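Local structure of ThiJ/pfpI family protein (Bacillus anthracis, 3EFE) at residues 18-23 with 110-115. The protein is of uncharacterised function but belongs to the DJ-1/PfpI family, whose members include chaperones, proteases and glyoxalase-like enzymes, often with a reactive cysteine. Sequence-based numbering, arbitrary orientation.
Sequences DWEYGY and AICGAT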
# COMPACT_ATOMS: atom_id res chain seq x y z
N ASP D 18 -0.60 5.99 1.53
CA ASP D 18 0.23 4.86 1.11
C ASP D 18 -0.52 3.62 0.68
O ASP D 18 -0.08 2.90 -0.24
CB ASP D 18 1.17 4.41 2.25
CG ASP D 18 2.07 5.55 2.77
OD1 ASP D 18 3.30 5.49 2.63
OD2 ASP D 18 1.53 6.51 3.30
N TRP D 19 -1.66 3.38 1.31
CA TRP D 19 -2.36 2.15 1.07
C TRP D 19 -3.08 2.22 -0.26
O TRP D 19 -3.50 1.21 -0.77
CB TRP D 19 -3.29 1.80 2.21
CG TRP D 19 -4.44 2.61 2.27
CD1 TRP D 19 -5.63 2.36 1.69
CD2 TRP D 19 -4.57 3.87 2.92
NE1 TRP D 19 -6.47 3.34 1.92
CE2 TRP D 19 -5.85 4.31 2.66
CE3 TRP D 19 -3.67 4.70 3.63
CZ2 TRP D 19 -6.33 5.52 3.14
CZ3 TRP D 19 -4.14 5.87 4.12
CH2 TRP D 19 -5.46 6.30 3.86
N GLU D 20 -3.14 3.41 -0.87
CA GLU D 20 -4.12 3.64 -1.95
C GLU D 20 -3.49 3.29 -3.33
O GLU D 20 -4.20 2.86 -4.25
CB GLU D 20 -4.70 5.04 -1.89
CG GLU D 20 -5.72 5.14 -0.79
CD GLU D 20 -6.30 6.45 -0.61
OE1 GLU D 20 -5.97 7.39 -1.39
OE2 GLU D 20 -7.15 6.54 0.32
N TYR D 21 -2.18 3.41 -3.43
CA TYR D 21 -1.44 3.20 -4.72
C TYR D 21 -0.52 2.00 -4.70
O TYR D 21 -0.04 1.66 -5.74
CB TYR D 21 -0.67 4.46 -5.23
CG TYR D 21 0.23 4.95 -4.19
CD1 TYR D 21 1.44 4.31 -3.92
CD2 TYR D 21 -0.18 5.98 -3.31
CE1 TYR D 21 2.22 4.72 -2.87
CE2 TYR D 21 0.62 6.38 -2.30
CZ TYR D 21 1.80 5.77 -2.08
OH TYR D 21 2.58 6.16 -1.06
N GLY D 22 -0.36 1.32 -3.57
CA GLY D 22 0.68 0.31 -3.41
C GLY D 22 0.62 -0.93 -4.30
O GLY D 22 1.62 -1.34 -4.84
N TYR D 23 -0.55 -1.56 -4.35
CA TYR D 23 -0.89 -2.62 -5.29
C TYR D 23 -0.64 -2.21 -6.74
O TYR D 23 0.02 -2.94 -7.52
CB TYR D 23 -2.36 -2.96 -5.14
CG TYR D 23 -2.84 -3.69 -3.85
CD1 TYR D 23 -2.36 -4.94 -3.53
CD2 TYR D 23 -3.81 -3.13 -3.01
CE1 TYR D 23 -2.80 -5.61 -2.44
CE2 TYR D 23 -4.26 -3.79 -1.86
CZ TYR D 23 -3.75 -5.03 -1.60
OH TYR D 23 -4.15 -5.75 -0.50
N ALA D 110 -7.73 8.31 -10.38
CA ALA D 110 -7.88 9.14 -9.14
C ALA D 110 -8.52 8.33 -8.05
O ALA D 110 -9.51 7.67 -8.26
CB ALA D 110 -8.76 10.35 -9.39
N ILE D 111 -7.99 8.38 -6.85
CA ILE D 111 -8.53 7.57 -5.76
C ILE D 111 -8.72 8.58 -4.61
O ILE D 111 -7.93 9.49 -4.42
CB ILE D 111 -7.64 6.34 -5.39
CG1 ILE D 111 -8.30 5.52 -4.30
CG2 ILE D 111 -6.12 6.74 -4.99
CD1 ILE D 111 -7.91 4.11 -4.27
N CYS D 112 -9.86 8.46 -3.96
CA CYS D 112 -10.10 9.04 -2.68
C CYS D 112 -10.20 10.55 -2.78
O CYS D 112 -10.95 11.02 -3.60
CB CYS D 112 -9.06 8.52 -1.68
SG CYS D 112 -9.43 8.99 0.10
N GLY D 113 -9.46 11.33 -2.02
CA GLY D 113 -9.59 12.79 -2.14
C GLY D 113 -9.15 13.35 -3.48
O GLY D 113 -9.52 14.45 -3.80
N ALA D 114 -8.34 12.62 -4.28
CA ALA D 114 -8.04 13.11 -5.66
C ALA D 114 -9.33 13.21 -6.54
O ALA D 114 -9.46 14.05 -7.39
CB ALA D 114 -6.96 12.28 -6.30
N THR D 115 -10.25 12.31 -6.30
CA THR D 115 -11.60 12.28 -6.88
C THR D 115 -12.43 13.58 -6.67
O THR D 115 -13.02 14.12 -7.62
CB THR D 115 -12.26 11.09 -6.19
OG1 THR D 115 -12.15 9.94 -7.01
CG2 THR D 115 -13.50 11.34 -5.79
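Glu20, near the N-terminal end of helix 18-30, lays its carboxylate against the side chain of Cys112, in the turn between strand 107-111 and helix 113-119. Both carboxylate oxygens lie close to Cys112 CB, with Glu20 OE1 3.3 Å from it. On the sulfur side, Glu20 OE2 stands 3.4 Å from Cys112 SG. The chain of Glu20 is extended beyond CG (chi2 178°), which carries its acid group across to the turn. Glu20 OE1 also accepts a hydrogen bond from the backbone N of Gly82, just past strand 77-80, which helps to fix that oxygen.

Van der Waals contacts with Ile111 lie nearer the helix. Ile111 CG2 packs 3.8 Å from Glu20 CB and 3.7 Å from Glu20 OE1, while Ile111 CD1 approaches the backbone, 3.9 Å from Glu20 O. With CG1 anti to the backbone N, CG2 sits between that N and the carbonyl carbon, and CG2 and the terminal CD1 both reach the glutamate. Glu20 is also flanked by its neighbour in sequence, its CG lying 3.3 Å above one face of the Trp19 ring, toward the rim. That indole donates from NE1 to Gly166 O and meets the ring of Tyr23 of the second subunit, so the residue next to Glu20 takes part in the subunit contact.

Backbone geometry sets the cysteine. Cys112 has a positive phi (71°, with psi -127°), and the following helical turn begins with Ala114 N bonding to Ile111 O at 3.2 Å. A cysteine with positive phi in the tight turn between a strand and a helix matches the nucleophile elbow of the DJ-1/PfpI family; Cys112 is probably the reactive cysteine, with Glu20 apparently in the place of the conserved acid beside it.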